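Local coordinates for tyrosine-protein phosphatase YwqE (Bacillus subtilis, PDB 3QY7) that removes phosphate from phosphotyrosine residues of target proteins in a metal-dependent reaction, with manganese as cofactor, at residues A185-S193 against L224-L232. Sequence-based numbering, arbitrary orientation.
Sequences ANLIHFVAS and LTENAELLL
Phe190 holds CG anti to its own carbonyl carbon (chi1 -51°), and Leu231 holds CG anti to its backbone N. These torsions bring ring atom Phe190 CZ and a leucine methyl, Leu231 CD1, within 3.7 Å. The two side chains cross at about a right angle. The adjoining ring atom Phe190 CE1 lies 3.5 Å from the backbone oxygen Asn227 O, which sits at the ring edge, in plane. Asn227 turns its side-chain amide toward the residue just before the strand. Its ND2 donates to His189 O at 2.9 Å, nearly straight (164°) and on a lone pair of the carbonyl. Asn227 OD1 accepts from Phe238 N, and the two bonds fix the rotation of the amide. Leu224 spreads its two methyls: CD2 rests 3.5 Å from His189 O, and CD1 meets Val191 CG2 at 3.7 Å. A water bridges the backbones, accepting from Val191 N (2.9 Å) and donating to Leu224 O (2.7 Å). His189 ND1 accepts from Ser160 N in strand 159-163. The axes of strand 190-192 and helix segment 224-232 come within 7.0 Å and cross at 90°. The helix lies across N-terminal strand ends, consistent with covering the bottom of the TIM-barrel-like fold of a PHP-type phosphatase.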
loop_
_atom_site.group_PDB
_atom_site.type_symbol
_atom_site.label_atom_id
_atom_site.label_comp_id
_atom_site.label_asym_id
_atom_site.label_seq_id
_atom_site.Cartn_x
_atom_site.Cartn_y
_atom_site.Cartn_z
ATOM N N ALA A 185 10.587 6.126 -13.806
ATOM C CA ALA A 185 9.719 5.840 -14.952
ATOM C C ALA A 185 8.264 6.273 -14.744
ATOM O O ALA A 185 7.396 5.987 -15.583
ATOM C CB ALA A 185 9.782 4.360 -15.276
ATOM N N ASN A 186 8.001 6.957 -13.625
ATOM C CA ASN A 186 6.647 7.449 -13.293
ATOM C C ASN A 186 5.619 6.336 -13.093
ATOM O O ASN A 186 4.423 6.534 -13.325
ATOM C CB ASN A 186 6.147 8.468 -14.335
ATOM C CG ASN A 186 6.979 9.731 -14.366
ATOM O OD1 ASN A 186 7.264 10.284 -15.440
ATOM N ND2 ASN A 186 7.376 10.206 -13.192
ATOM N N LEU A 187 6.081 5.167 -12.666
ATOM C CA LEU A 187 5.213 4.007 -12.508
ATOM C C LEU A 187 4.695 3.817 -11.092
ATOM O O LEU A 187 3.882 2.928 -10.840
ATOM C CB LEU A 187 5.937 2.736 -12.965
ATOM C CG LEU A 187 6.363 2.686 -14.431
ATOM C CD1 LEU A 187 6.925 1.303 -14.688
ATOM C CD2 LEU A 187 5.207 2.991 -15.396
ATOM N N ILE A 188 5.185 4.658 -10.183
ATOM C CA ILE A 188 4.839 4.612 -8.766
ATOM C C ILE A 188 4.050 5.873 -8.415
ATOM O O ILE A 188 4.420 6.969 -8.826
ATOM C CB ILE A 188 6.133 4.588 -7.905
ATOM C CG1 ILE A 188 7.007 3.370 -8.250
ATOM C CG2 ILE A 188 5.833 4.675 -6.396
ATOM C CD1 ILE A 188 6.362 1.971 -8.103
ATOM N N HIS A 189 2.987 5.702 -7.624
ATOM C CA HIS A 189 2.100 6.815 -7.273
ATOM C C HIS A 189 1.999 7.086 -5.781
ATOM O O HIS A 189 1.554 8.160 -5.401
ATOM C CB HIS A 189 0.734 6.596 -7.909
ATOM C CG HIS A 189 0.840 6.319 -9.374
ATOM N ND1 HIS A 189 0.988 5.041 -9.869
ATOM C CD2 HIS A 189 0.930 7.151 -10.437
ATOM C CE1 HIS A 189 1.120 5.097 -11.184
ATOM N NE2 HIS A 189 1.093 6.365 -11.555
ATOM N N PHE A 190 2.430 6.128 -4.962
ATOM C CA PHE A 190 2.378 6.224 -3.496
ATOM C C PHE A 190 3.630 5.585 -2.895
ATOM O O PHE A 190 4.209 4.661 -3.485
ATOM C CB PHE A 190 1.186 5.439 -2.913
ATOM C CG PHE A 190 -0.140 5.750 -3.535
ATOM C CD1 PHE A 190 -0.894 6.843 -3.101
ATOM C CD2 PHE A 190 -0.670 4.909 -4.512
ATOM C CE1 PHE A 190 -2.139 7.116 -3.657
ATOM C CE2 PHE A 190 -1.933 5.173 -5.074
ATOM C CZ PHE A 190 -2.667 6.267 -4.647
ATOM N N VAL A 191 4.028 6.054 -1.714
ATOM C CA VAL A 191 5.026 5.368 -0.910
ATOM C C VAL A 191 4.348 5.027 0.416
ATOM O O VAL A 191 3.644 5.873 0.999
ATOM C CB VAL A 191 6.267 6.255 -0.651
ATOM C CG1 VAL A 191 7.365 5.433 0.004
ATOM C CG2 VAL A 191 6.759 6.919 -1.943
ATOM N N ALA A 192 4.500 3.791 0.870
ATOM C CA ALA A 192 3.846 3.370 2.098
ATOM C C ALA A 192 4.693 2.353 2.844
ATOM O O ALA A 192 5.559 1.698 2.254
ATOM C CB ALA A 192 2.423 2.803 1.806
ATOM N N SER A 193 4.417 2.214 4.136
ATOM C CA SER A 193 5.252 1.391 5.014
ATOM C C SER A 193 5.169 -0.100 4.787
ATOM O O SER A 193 6.195 -0.787 4.850
ATOM C CB SER A 193 4.930 1.659 6.494
ATOM O OG SER A 193 3.656 1.115 6.850
ATOM N N LEU A 224 4.188 12.372 -4.437
ATOM C CA LEU A 224 3.802 11.075 -3.925
ATOM C C LEU A 224 3.072 11.152 -2.579
ATOM O O LEU A 224 2.212 10.418 -2.331
ATOM C CB LEU A 224 4.987 10.126 -3.805
ATOM C CG LEU A 224 5.754 9.866 -5.091
ATOM C CD1 LEU A 224 6.991 9.006 -4.951
ATOM C CD2 LEU A 224 4.872 9.201 -6.028
ATOM N N THR A 225 3.563 11.994 -1.695
ATOM C CA THR A 225 2.945 12.173 -0.416
ATOM C C THR A 225 1.543 12.762 -0.539
ATOM O O THR A 225 0.668 12.353 0.132
ATOM C CB THR A 225 3.830 13.082 0.490
ATOM O OG1 THR A 225 5.114 12.526 0.626
ATOM C CG2 THR A 225 3.199 13.327 1.820
ATOM N N GLU A 226 1.372 13.804 -1.344
ATOM C CA GLU A 226 0.044 14.397 -1.515
ATOM C C GLU A 226 -0.920 13.410 -2.180
ATOM O O GLU A 226 -2.123 13.518 -2.005
ATOM C CB GLU A 226 0.087 15.739 -2.263
ATOM C CG GLU A 226 0.338 15.643 -3.763
ATOM C CD GLU A 226 0.235 16.998 -4.467
ATOM O OE1 GLU A 226 1.001 17.226 -5.437
ATOM O OE2 GLU A 226 -0.608 17.832 -4.052
ATOM N N ASN A 227 -0.400 12.450 -2.943
ATOM C CA ASN A 227 -1.280 11.451 -3.538
ATOM C C ASN A 227 -2.027 10.651 -2.482
ATOM O O ASN A 227 -3.161 10.298 -2.697
ATOM C CB ASN A 227 -0.549 10.502 -4.490
ATOM C CG ASN A 227 -0.496 11.029 -5.907
ATOM O OD1 ASN A 227 -1.198 11.978 -6.259
ATOM N ND2 ASN A 227 0.343 10.407 -6.735
ATOM N N ALA A 228 -1.389 10.394 -1.340
ATOM C CA ALA A 228 -2.086 9.731 -0.227
ATOM C C ALA A 228 -3.216 10.602 0.342
ATOM O O ALA A 228 -4.269 10.085 0.702
ATOM C CB ALA A 228 -1.105 9.306 0.873
ATOM N N GLU A 229 -2.999 11.921 0.387
ATOM C CA GLU A 229 -4.038 12.867 0.822
ATOM C C GLU A 229 -5.184 12.888 -0.185
ATOM O O GLU A 229 -6.367 12.908 0.193
ATOM C CB GLU A 229 -3.475 14.293 1.004
ATOM C CG GLU A 229 -2.416 14.466 2.076
ATOM C CD GLU A 229 -2.963 14.681 3.499
ATOM O OE1 GLU A 229 -2.130 14.791 4.422
ATOM O OE2 GLU A 229 -4.194 14.729 3.707
ATOM N N LEU A 230 -4.847 12.878 -1.477
ATOM C CA LEU A 230 -5.881 12.816 -2.506
ATOM C C LEU A 230 -6.684 11.533 -2.409
ATOM O O LEU A 230 -7.912 11.552 -2.496
ATOM C CB LEU A 230 -5.293 12.971 -3.925
ATOM C CG LEU A 230 -4.651 14.323 -4.228
ATOM C CD1 LEU A 230 -3.813 14.197 -5.480
ATOM C CD2 LEU A 230 -5.705 15.435 -4.368
ATOM N N LEU A 231 -5.989 10.414 -2.217
ATOM C CA LEU A 231 -6.647 9.127 -2.025
ATOM C C LEU A 231 -7.589 9.180 -0.824
ATOM O O LEU A 231 -8.724 8.764 -0.916
ATOM C CB LEU A 231 -5.603 8.013 -1.853
ATOM C CG LEU A 231 -6.126 6.625 -1.513
ATOM C CD1 LEU A 231 -5.176 5.532 -2.017
ATOM C CD2 LEU A 231 -6.406 6.442 -0.023
ATOM N N LEU A 232 -7.126 9.681 0.299
ATOM C CA LEU A 232 -7.945 9.714 1.484
ATOM C C LEU A 232 -9.266 10.405 1.260
ATOM O O LEU A 232 -10.271 9.933 1.775
ATOM C CB LEU A 232 -7.197 10.345 2.656
ATOM C CG LEU A 232 -7.845 10.076 4.015
ATOM C CD1 LEU A 232 -7.637 8.640 4.346
ATOM C CD2 LEU A 232 -7.201 10.860 5.054
HETATM O O HOH W 1 2.286 8.185 -0.753
#